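Local atomic coordinates of sulfotransferase (Mus musculus, PDB entry 5X2B), a protein that probably transfers sulfonate groups from an activated nucleotide donor to acceptor molecules, and binds adenosine-3'-5'-diphosphate and calcium. Residues T14-E19 with P64-D69; I34-Y39 with R82-T87; F170-E175 with R273-Y278. All coordinates share one frame; numbering follows the deposited sequence.

Contact 1: T14-E19 with P64-D69; sequences TMSSEE and PIELGD
The carbonyl oxygen of E66, in the type I beta turn from P64 to L67, takes a hydrogen bond from the hydroxyl of S16. S16 OG lies 2.8 Å from E66 O and is tilted 27° from the carbonyl plane. The S16 hydroxyl stands beside its own backbone N (chi1 -65°), and this turns it to the E66 carbonyl. The carboxylate of E66 serves other partners, T87 and the backbone N of H88. With an alanine in place of S16, E66 O would probably be left without its donor from 14-19. L67 comes next, its N bonded to P64 O to close the turn. Its CB points away, but the branch bends back so that L67 CD1 lies 3.5 Å from M15 O. G68 O then accepts from the backbone N-H of S17, with G68 O and S17 N 3.2 Å apart and a bent N-H...O angle of 139°. At the backbone angles of G68 a side chain would collide with L67 O, so only glycine fits easily. S17 is the N-cap of helix 18-22, and its OG accepts from L20 N, and weakly from E19 N. The contact places the start of this short helix beside the loop between strand 59-61 and helix 72-77. In that loop K72 bonds P64 O, and I65 packs on strand 82-87.

Contact 2: I34-Y39 with R82-T87; sequences IFLVSY and RRAIPT
I34 and L36 send their backbone N-H groups to R83 O and I85 O, and their carbonyls accept from I85 N and T87 N. This is a parallel beta ladder. L36 N lies 2.8 Å from I85 O, above the carbonyl plane rather than in it. T87 N to L36 O is longer, at 3.1 Å.

Side chains pair on both faces of the sheet. On the face of F35 and V37, I85 lies beside F35 and points the same way. I85 CD1 sits over the F35 ring face in a CH-pi contact, 3.9 Å from its centroid. Further along, V37 CG2 touches T87 CG2 at 3.6 Å. On the other face L36 CD1 meets A84 CB at 4.0 Å. At the start of the strands, I34 CD1 rests over one face of the R82 guanidinium, 3.4 Å from R82 CZ. The R82 chain is extended from CG to NE, with CG anti to the backbone N (chi1 -173°), and this carries the flat group across to I34.

Second-shell partners fix the polar ends. D32 O accepts from R82 NE, and D33 forms a salt bridge with R83.

After 34-37 the chain enters the phosphate-binding loop of the sulfotransferase fold, where K41, G43 and T44 bond to adenosine-3'-5'-diphosphate. Strand 34-37 itself runs between 82-87 and 104-109 in the parallel sheet, with L36 packed on L47 and I51 of helix 44-52.

Contact 3: F170-E175 with R273-Y278; sequences FIFYEE and RCLKEY. With A3P (adenosine-3'-5'-diphosphate), chain B.
The F172 ring is the main bump here, and it fits a hollow lined by C274, L275 and Y278 of the helix. CE1 of F172 touches C274 CB at 3.7 Å. CD1 of F172 meets L275 CD2, also at 3.7 Å. On the third side the rings of F172 and Y278 meet obliquely, with planes at 64°. The F172 rim comes to the edge of the tyrosine, F172 CD1 lying 3.4 Å from Y278 CE2. The Y278 hydroxyl hangs over one face of F172, offset toward its rim.

E174 adds a second, smaller bump. E174 CB sits over the centre of the Y278 ring, 3.9 Å from the centroid, as a CH-pi contact. The chain then bends at chi2 (82°), bringing E174 OE1 to 3.6 Å from L275 CD2. The other oxygen, OE2, is bonded to N111 N. No hydrogen bond joins the two segments, so they meet by shape and van der Waals contact.

Y173, between F172 and E174, takes no part in it; its hydroxyl forms a weak hydrogen bond to N3 of the adenine. The contact sets the weakly bonded helix 270-279 against the end of strand 168-172 and the start of helix 173-191, beside V109 of strand 104-109.

In the fold
Contacts 1 and 2 touch, their centres 15 Å apart. E66 OE1 lies 2.5 Å from T87 OG1, probably as a hydrogen bond, and I65 N lies 3.0 Å from P86 O. Their segments alternate along the chain. Contact 3 follows later in sequence and reaches the same parallel sheet as contact 2; their centres are 20 Å apart and their nearest atoms about 6 Å. Contacts 1 and 3 lie on opposite sides of the chain's centre, with about 16 Å between nearest atoms. Contacts 2 and 3 both border the nucleotide: the S38 side chain is about 4 Å from it, and contact 3 holds Y173 of its pocket. The E66 side chain is about 10 Å from the bound adenosine-3'-5'-diphosphate.

Contact 1: T14-E19 with P64-D69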
loop_
_atom_site.group_PDB
_atom_site.type_symbol
_atom_site.label_atom_id
_atom_site.label_comp_id
_atom_site.label_asym_id
_atom_site.label_seq_id
_atom_site.Cartn_x
_atom_site.Cartn_y
_atom_site.Cartn_z
ATOM N N THR F 14 -17.377 -1.792 -2.064
ATOM C CA THR F 14 -18.357 -2.110 -3.083
ATOM C C THR F 14 -18.001 -1.310 -4.304
ATOM O O THR F 14 -18.450 -1.634 -5.390
ATOM C CB THR F 14 -19.782 -1.823 -2.620
ATOM O OG1 THR F 14 -19.845 -0.522 -2.029
ATOM C CG2 THR F 14 -20.183 -2.859 -1.598
ATOM N N MET F 15 -17.185 -0.270 -4.102
ATOM C CA MET F 15 -16.579 0.457 -5.206
ATOM C C MET F 15 -15.610 -0.444 -5.950
ATOM O O MET F 15 -15.013 -0.040 -6.934
ATOM C CB MET F 15 -15.813 1.694 -4.732
ATOM C CG MET F 15 -16.656 2.926 -4.390
ATOM S SD MET F 15 -15.659 4.456 -4.303
ATOM C CE MET F 15 -14.401 3.996 -3.104
ATOM N N SER F 16 -15.436 -1.662 -5.481
ATOM C CA SER F 16 -14.778 -2.648 -6.296
ATOM C C SER F 16 -15.800 -3.657 -6.684
ATOM O O SER F 16 -16.097 -4.562 -5.911
ATOM C CB SER F 16 -13.683 -3.336 -5.519
ATOM O OG SER F 16 -12.661 -2.408 -5.197
ATOM N N SER F 17 -16.342 -3.503 -7.868
ATOM C CA SER F 17 -17.436 -4.346 -8.257
ATOM C C SER F 17 -16.939 -5.730 -8.109
ATOM O O SER F 17 -15.761 -5.995 -8.165
ATOM C CB SER F 17 -17.874 -4.113 -9.701
ATOM O OG SER F 17 -17.205 -5.005 -10.576
ATOM N N GLU F 18 -17.867 -6.611 -7.887
ATOM C CA GLU F 18 -17.570 -7.990 -7.833
ATOM C C GLU F 18 -17.156 -8.496 -9.198
ATOM O O GLU F 18 -16.496 -9.526 -9.305
ATOM C CB GLU F 18 -18.852 -8.682 -7.438
ATOM C CG GLU F 18 -18.826 -10.190 -7.556
ATOM C CD GLU F 18 -20.231 -10.757 -7.713
ATOM O OE1 GLU F 18 -21.204 -10.094 -7.265
ATOM O OE2 GLU F 18 -20.360 -11.852 -8.305
ATOM N N GLU F 19 -17.580 -7.817 -10.255
ATOM C CA GLU F 19 -17.320 -8.326 -11.600
ATOM C C GLU F 19 -15.838 -8.237 -11.824
ATOM O O GLU F 19 -15.176 -9.231 -12.083
ATOM C CB GLU F 19 -18.062 -7.516 -12.652
ATOM C CG GLU F 19 -19.554 -7.713 -12.573
ATOM C CD GLU F 19 -20.131 -7.390 -11.182
ATOM O OE1 GLU F 19 -20.130 -6.195 -10.775
ATOM O OE2 GLU F 19 -20.584 -8.340 -10.496
ATOM N N PRO F 64 -6.199 2.592 -8.926
ATOM C CA PRO F 64 -6.034 1.236 -8.428
ATOM C C PRO F 64 -6.606 0.276 -9.406
ATOM O O PRO F 64 -7.671 0.469 -9.967
ATOM C CB PRO F 64 -6.847 1.239 -7.153
ATOM C CG PRO F 64 -6.689 2.606 -6.675
ATOM C CD PRO F 64 -6.751 3.470 -7.901
ATOM N N ILE F 65 -5.877 -0.765 -9.669
ATOM C CA ILE F 65 -6.356 -1.630 -10.673
ATOM C C ILE F 65 -7.665 -2.222 -10.229
ATOM O O ILE F 65 -8.487 -2.595 -11.064
ATOM C CB ILE F 65 -5.443 -2.771 -10.857
ATOM C CG1 ILE F 65 -6.078 -3.731 -11.838
ATOM C CG2 ILE F 65 -5.252 -3.470 -9.553
ATOM C CD1 ILE F 65 -5.056 -4.500 -12.611
ATOM N N GLU F 66 -7.847 -2.331 -8.916
ATOM C CA GLU F 66 -8.962 -3.110 -8.388
ATOM C C GLU F 66 -10.116 -2.202 -8.082
ATOM O O GLU F 66 -11.075 -2.600 -7.441
ATOM C CB GLU F 66 -8.579 -3.906 -7.133
ATOM C CG GLU F 66 -8.271 -3.076 -5.874
ATOM C CD GLU F 66 -6.826 -2.651 -5.770
ATOM O OE1 GLU F 66 -6.089 -2.760 -6.771
ATOM O OE2 GLU F 66 -6.433 -2.205 -4.672
ATOM N N LEU F 67 -10.031 -0.970 -8.542
ATOM C CA LEU F 67 -11.132 -0.075 -8.367
ATOM C C LEU F 67 -12.003 -0.178 -9.636
ATOM O O LEU F 67 -11.514 0.098 -10.729
ATOM C CB LEU F 67 -10.590 1.332 -8.147
ATOM C CG LEU F 67 -11.566 2.500 -8.185
ATOM C CD1 LEU F 67 -12.517 2.354 -7.014
ATOM C CD2 LEU F 67 -10.852 3.874 -8.143
ATOM N N GLY F 68 -13.248 -0.663 -9.497
ATOM C CA GLY F 68 -14.314 -0.393 -10.475
ATOM C C GLY F 68 -15.083 -1.455 -11.276
ATOM O O GLY F 68 -15.313 -2.574 -10.803
ATOM N N ASP F 69 -15.531 -1.033 -12.476
ATOM C CA ASP F 69 -16.275 -1.861 -13.429
ATOM C C ASP F 69 -15.267 -2.715 -14.141
ATOM O O ASP F 69 -14.112 -2.311 -14.323
ATOM C CB ASP F 69 -16.870 -1.053 -14.603
ATOM C CG ASP F 69 -17.947 -0.057 -14.217
ATOM O OD1 ASP F 69 -17.609 1.094 -13.884
ATOM O OD2 ASP F 69 -19.147 -0.383 -14.365
#

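Contact 2: I34-Y39 with R82-T87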
loop_
_atom_site.group_PDB
_atom_site.type_symbol
_atom_site.label_atom_id
_atom_site.label_comp_id
_atom_site.label_asym_id
_atom_site.label_seq_id
_atom_site.Cartn_x
_atom_site.Cartn_y
_atom_site.Cartn_z
ATOM N N ILE F 34 4.286 -1.504 -14.267
ATOM C CA ILE F 34 4.775 -1.473 -12.883
ATOM C C ILE F 34 3.626 -1.486 -11.849
ATOM O O ILE F 34 2.616 -0.849 -12.020
ATOM C CB ILE F 34 5.606 -0.223 -12.639
ATOM C CG1 ILE F 34 6.738 -0.149 -13.652
ATOM C CG2 ILE F 34 6.200 -0.193 -11.201
ATOM C CD1 ILE F 34 7.533 1.128 -13.530
ATOM N N PHE F 35 3.797 -2.204 -10.765
ATOM C CA PHE F 35 2.744 -2.315 -9.779
ATOM C C PHE F 35 3.249 -1.813 -8.434
ATOM O O PHE F 35 4.339 -2.144 -8.022
ATOM C CB PHE F 35 2.306 -3.768 -9.705
ATOM C CG PHE F 35 1.457 -4.202 -10.880
ATOM C CD1 PHE F 35 2.023 -4.751 -12.021
ATOM C CD2 PHE F 35 0.093 -4.074 -10.832
ATOM C CE1 PHE F 35 1.252 -5.149 -13.095
ATOM C CE2 PHE F 35 -0.684 -4.477 -11.904
ATOM C CZ PHE F 35 -0.086 -5.007 -13.040
ATOM N N LEU F 36 2.499 -0.949 -7.762
ATOM C CA LEU F 36 2.968 -0.426 -6.483
ATOM C C LEU F 36 2.081 -1.059 -5.493
ATOM O O LEU F 36 0.897 -0.850 -5.543
ATOM C CB LEU F 36 2.816 1.069 -6.441
ATOM C CG LEU F 36 3.492 1.545 -7.739
ATOM C CD1 LEU F 36 3.288 3.006 -8.093
ATOM C CD2 LEU F 36 4.950 1.280 -7.598
ATOM N N VAL F 37 2.639 -1.854 -4.606
ATOM C CA VAL F 37 1.818 -2.676 -3.748
ATOM C C VAL F 37 2.086 -2.446 -2.231
ATOM O O VAL F 37 3.213 -2.185 -1.784
ATOM C CB VAL F 37 1.937 -4.151 -4.189
ATOM C CG1 VAL F 37 0.857 -4.992 -3.589
ATOM C CG2 VAL F 37 1.826 -4.232 -5.679
ATOM N N SER F 38 0.991 -2.478 -1.471
ATOM C CA SER F 38 0.981 -2.240 -0.027
ATOM C C SER F 38 -0.385 -2.697 0.519
ATOM O O SER F 38 -1.357 -2.788 -0.206
ATOM C CB SER F 38 1.119 -0.756 0.282
ATOM O OG SER F 38 -0.139 -0.148 0.119
ATOM N N TYR F 39 -0.442 -3.000 1.795
ATOM C CA TYR F 39 -1.701 -3.214 2.463
ATOM C C TYR F 39 -2.077 -1.810 2.815
ATOM O O TYR F 39 -1.245 -0.931 2.808
ATOM C CB TYR F 39 -1.408 -4.026 3.707
ATOM C CG TYR F 39 -2.575 -4.422 4.569
ATOM C CD1 TYR F 39 -3.318 -5.563 4.288
ATOM C CD2 TYR F 39 -2.874 -3.719 5.714
ATOM C CE1 TYR F 39 -4.363 -5.968 5.114
ATOM C CE2 TYR F 39 -3.908 -4.115 6.548
ATOM C CZ TYR F 39 -4.663 -5.227 6.238
ATOM O OH TYR F 39 -5.702 -5.591 7.073
ATOM N N ARG F 82 4.028 3.838 -20.319
ATOM C CA ARG F 82 4.390 2.928 -19.268
ATOM C C ARG F 82 3.523 3.174 -18.088
ATOM O O ARG F 82 3.339 4.308 -17.634
ATOM C CB ARG F 82 5.812 3.162 -18.811
ATOM C CG ARG F 82 6.261 2.101 -17.827
ATOM C CD ARG F 82 7.659 2.289 -17.448
ATOM N NE ARG F 82 8.138 1.053 -16.877
ATOM C CZ ARG F 82 9.346 0.909 -16.363
ATOM N NH1 ARG F 82 10.191 1.956 -16.339
ATOM N NH2 ARG F 82 9.702 -0.282 -15.869
ATOM N N ARG F 83 3.060 2.067 -17.557
ATOM C CA ARG F 83 2.026 2.064 -16.578
ATOM C C ARG F 83 2.548 1.751 -15.202
ATOM O O ARG F 83 3.144 0.684 -15.004
ATOM C CB ARG F 83 1.034 0.993 -16.992
ATOM C CG ARG F 83 0.367 1.292 -18.279
ATOM C CD ARG F 83 -0.864 0.447 -18.429
ATOM N NE ARG F 83 -0.503 -0.956 -18.327
ATOM C CZ ARG F 83 -1.223 -1.937 -18.833
ATOM N NH1 ARG F 83 -2.328 -1.651 -19.485
ATOM N NH2 ARG F 83 -0.828 -3.194 -18.707
ATOM N N ALA F 84 2.315 2.677 -14.254
ATOM C CA ALA F 84 2.423 2.400 -12.797
ATOM C C ALA F 84 1.045 2.126 -12.202
ATOM O O ALA F 84 0.184 3.008 -12.173
ATOM C CB ALA F 84 3.047 3.557 -12.067
ATOM N N ILE F 85 0.834 0.895 -11.757
ATOM C CA ILE F 85 -0.479 0.424 -11.370
ATOM C C ILE F 85 -0.570 0.186 -9.858
ATOM O O ILE F 85 0.126 -0.668 -9.284
ATOM C CB ILE F 85 -0.780 -0.831 -12.109
ATOM C CG1 ILE F 85 -0.598 -0.565 -13.616
ATOM C CG2 ILE F 85 -2.155 -1.300 -11.727
ATOM C CD1 ILE F 85 -0.449 -1.824 -14.461
ATOM N N PRO F 86 -1.384 1.004 -9.182
ATOM C CA PRO F 86 -1.379 0.830 -7.739
ATOM C C PRO F 86 -2.384 -0.229 -7.346
ATOM O O PRO F 86 -3.334 -0.425 -8.120
ATOM C CB PRO F 86 -1.786 2.208 -7.237
ATOM C CG PRO F 86 -2.508 2.850 -8.390
ATOM C CD PRO F 86 -1.973 2.289 -9.601
ATOM N N THR F 87 -2.177 -0.911 -6.213
ATOM C CA THR F 87 -3.116 -1.966 -5.782
ATOM C C THR F 87 -2.978 -2.394 -4.298
ATOM O O THR F 87 -1.936 -2.164 -3.678
ATOM C CB THR F 87 -2.971 -3.212 -6.710
ATOM O OG1 THR F 87 -4.040 -4.113 -6.473
ATOM C CG2 THR F 87 -1.650 -3.931 -6.465
#

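Contact 3: F170-E175 with R273-Y278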
loop_
_atom_site.group_PDB
_atom_site.type_symbol
_atom_site.label_atom_id
_atom_site.label_comp_id
_atom_site.label_asym_id
_atom_site.label_seq_id
_atom_site.Cartn_x
_atom_site.Cartn_y
_atom_site.Cartn_z
ATOM N N PHE F 170 11.072 -4.779 -2.137
ATOM C CA PHE F 170 10.360 -4.425 -0.920
ATOM C C PHE F 170 10.854 -3.118 -0.431
ATOM O O PHE F 170 12.056 -2.862 -0.425
ATOM C CB PHE F 170 10.534 -5.464 0.174
ATOM C CG PHE F 170 9.463 -6.507 0.182
ATOM C CD1 PHE F 170 9.392 -7.454 -0.803
ATOM C CD2 PHE F 170 8.526 -6.546 1.182
ATOM C CE1 PHE F 170 8.402 -8.416 -0.772
ATOM C CE2 PHE F 170 7.531 -7.532 1.212
ATOM C CZ PHE F 170 7.483 -8.456 0.252
ATOM N N ILE F 171 9.910 -2.290 -0.028
ATOM C CA ILE F 171 10.226 -1.080 0.719
ATOM C C ILE F 171 9.484 -0.958 2.088
ATOM O O ILE F 171 8.277 -1.190 2.154
ATOM C CB ILE F 171 9.831 0.133 -0.132
ATOM C CG1 ILE F 171 10.498 0.078 -1.498
ATOM C CG2 ILE F 171 10.200 1.419 0.568
ATOM C CD1 ILE F 171 12.020 0.220 -1.479
ATOM N N PHE F 172 10.185 -0.538 3.149
ATOM C CA PHE F 172 9.608 -0.345 4.489
ATOM C C PHE F 172 9.273 1.099 4.737
ATOM O O PHE F 172 10.178 1.931 4.689
ATOM C CB PHE F 172 10.619 -0.595 5.602
ATOM C CG PHE F 172 11.011 -2.018 5.803
ATOM C CD1 PHE F 172 10.706 -2.670 6.990
ATOM C CD2 PHE F 172 11.741 -2.691 4.835
ATOM C CE1 PHE F 172 11.104 -3.979 7.198
ATOM C CE2 PHE F 172 12.143 -4.004 5.023
ATOM C CZ PHE F 172 11.816 -4.655 6.210
ATOM N N TYR F 173 8.027 1.373 5.121
ATOM C CA TYR F 173 7.604 2.698 5.557
ATOM C C TYR F 173 8.697 3.364 6.350
ATOM O O TYR F 173 9.130 4.513 6.090
ATOM C CB TYR F 173 6.418 2.570 6.499
ATOM C CG TYR F 173 5.870 3.916 6.927
ATOM C CD1 TYR F 173 4.940 4.575 6.154
ATOM C CD2 TYR F 173 6.263 4.523 8.106
ATOM C CE1 TYR F 173 4.397 5.792 6.545
ATOM C CE2 TYR F 173 5.736 5.758 8.500
ATOM C CZ TYR F 173 4.802 6.377 7.715
ATOM O OH TYR F 173 4.263 7.584 8.095
ATOM N N GLU F 174 9.123 2.622 7.359
ATOM C CA GLU F 174 10.058 3.151 8.297
ATOM C C GLU F 174 11.350 3.665 7.686
ATOM O O GLU F 174 11.932 4.532 8.299
ATOM C CB GLU F 174 10.347 2.142 9.413
ATOM C CG GLU F 174 9.149 1.850 10.317
ATOM C CD GLU F 174 8.181 0.828 9.762
ATOM O OE1 GLU F 174 8.500 0.118 8.771
ATOM O OE2 GLU F 174 7.085 0.751 10.347
ATOM N N GLU F 175 11.804 3.187 6.522
ATOM C CA GLU F 175 13.109 3.590 5.942
ATOM C C GLU F 175 13.015 4.949 5.252
ATOM O O GLU F 175 14.023 5.684 5.031
ATOM C CB GLU F 175 13.582 2.555 4.903
ATOM C CG GLU F 175 15.122 2.304 4.816
ATOM C CD GLU F 175 15.941 3.245 3.883
ATOM O OE1 GLU F 175 15.978 2.961 2.665
ATOM O OE2 GLU F 175 16.581 4.220 4.355
ATOM N N ARG F 273 11.000 -9.593 11.709
ATOM C CA ARG F 273 12.188 -9.280 12.493
ATOM C C ARG F 273 12.627 -7.847 12.289
ATOM O O ARG F 273 12.980 -7.149 13.250
ATOM C CB ARG F 273 13.343 -10.192 12.077
ATOM C CG ARG F 273 14.549 -10.110 13.028
ATOM C CD ARG F 273 15.861 -9.867 12.278
ATOM N NE ARG F 273 16.046 -10.857 11.216
ATOM C CZ ARG F 273 16.505 -10.600 9.991
ATOM N NH1 ARG F 273 16.619 -11.590 9.118
ATOM N NH2 ARG F 273 16.857 -9.380 9.624
ATOM N N CYS F 274 12.621 -7.416 11.032
ATOM C CA CYS F 274 13.085 -6.088 10.709
ATOM C C CYS F 274 12.067 -5.091 11.078
ATOM O O CYS F 274 12.414 -3.964 11.379
ATOM C CB CYS F 274 13.385 -5.980 9.249
ATOM S SG CYS F 274 14.918 -6.778 8.894
ATOM N N LEU F 275 10.810 -5.502 11.074
ATOM C CA LEU F 275 9.758 -4.619 11.541
ATOM C C LEU F 275 9.865 -4.465 13.060
ATOM O O LEU F 275 9.225 -3.590 13.653
ATOM C CB LEU F 275 8.396 -5.149 11.114
ATOM C CG LEU F 275 8.162 -4.891 9.651
ATOM C CD1 LEU F 275 6.950 -5.642 9.167
ATOM C CD2 LEU F 275 8.016 -3.398 9.467
ATOM N N LYS F 276 10.723 -5.289 13.669
ATOM C CA LYS F 276 10.959 -5.261 15.114
ATOM C C LYS F 276 12.241 -4.497 15.446
ATOM O O LYS F 276 12.224 -3.579 16.274
ATOM C CB LYS F 276 10.991 -6.699 15.673
ATOM C CG LYS F 276 9.594 -7.275 15.965
ATOM C CD LYS F 276 9.555 -8.809 16.020
ATOM C CE LYS F 276 10.432 -9.382 17.136
ATOM N NZ LYS F 276 9.804 -10.566 17.826
ATOM N N GLU F 277 13.340 -4.870 14.793
ATOM C CA GLU F 277 14.590 -4.118 14.895
ATOM C C GLU F 277 14.426 -2.622 14.770
ATOM O O GLU F 277 15.332 -1.866 15.116
ATOM C CB GLU F 277 15.578 -4.584 13.855
ATOM C CG GLU F 277 16.526 -5.571 14.445
ATOM C CD GLU F 277 15.791 -6.688 15.184
ATOM O OE1 GLU F 277 15.210 -6.434 16.268
ATOM O OE2 GLU F 277 15.793 -7.824 14.670
ATOM N N TYR F 278 13.284 -2.205 14.237
ATOM C CA TYR F 278 12.846 -0.823 14.326
ATOM C C TYR F 278 12.206 -0.582 15.675
ATOM O O TYR F 278 12.586 0.341 16.413
ATOM C CB TYR F 278 11.797 -0.534 13.260
ATOM C CG TYR F 278 12.366 -0.543 11.870
ATOM C CD1 TYR F 278 13.401 0.300 11.548
ATOM C CD2 TYR F 278 11.869 -1.391 10.880
ATOM C CE1 TYR F 278 13.944 0.300 10.312
ATOM C CE2 TYR F 278 12.415 -1.393 9.618
ATOM C CZ TYR F 278 13.454 -0.537 9.343
ATOM O OH TYR F 278 14.068 -0.488 8.108
HETATM P P1 A3P B . -0.990 7.323 9.515
HETATM O O1P A3P B . -2.437 6.772 9.588
HETATM O O2P A3P B . -0.187 6.699 10.658
HETATM O O3P A3P B . -1.015 8.820 9.664
HETATM P P2 A3P B . -1.770 4.584 2.911
HETATM O O4P A3P B . -3.188 4.438 3.172
HETATM O O5P A3P B . -1.296 3.300 2.309
HETATM O O6P A3P B . -1.534 5.729 1.925
HETATM O "O5'" A3P B . -0.952 4.886 4.309
HETATM C "C5'" A3P B . -1.074 6.123 4.974
HETATM C "C4'" A3P B . -0.087 6.493 5.988
HETATM O "O4'" A3P B . 1.044 7.125 5.439
HETATM C "C3'" A3P B . -0.701 7.445 6.932
HETATM O "O3'" A3P B . -0.305 6.993 8.197
HETATM C "C2'" A3P B . -0.174 8.699 6.443
HETATM O "O2'" A3P B . -0.207 9.780 7.366
HETATM C "C1'" A3P B . 1.201 8.379 6.078
HETATM N N9 A3P B . 1.900 9.304 5.158
HETATM C C8 A3P B . 1.424 9.713 3.967
HETATM N N7 A3P B . 2.316 10.509 3.377
HETATM C C5 A3P B . 3.382 10.596 4.184
HETATM C C6 A3P B . 4.580 11.274 4.093
HETATM N N6 A3P B . 4.815 12.061 2.920
HETATM N N1 A3P B . 5.495 11.197 5.056
HETATM C C2 A3P B . 5.244 10.437 6.118
HETATM N N3 A3P B . 4.092 9.779 6.254
HETATM C C4 A3P B . 3.135 9.831 5.315
#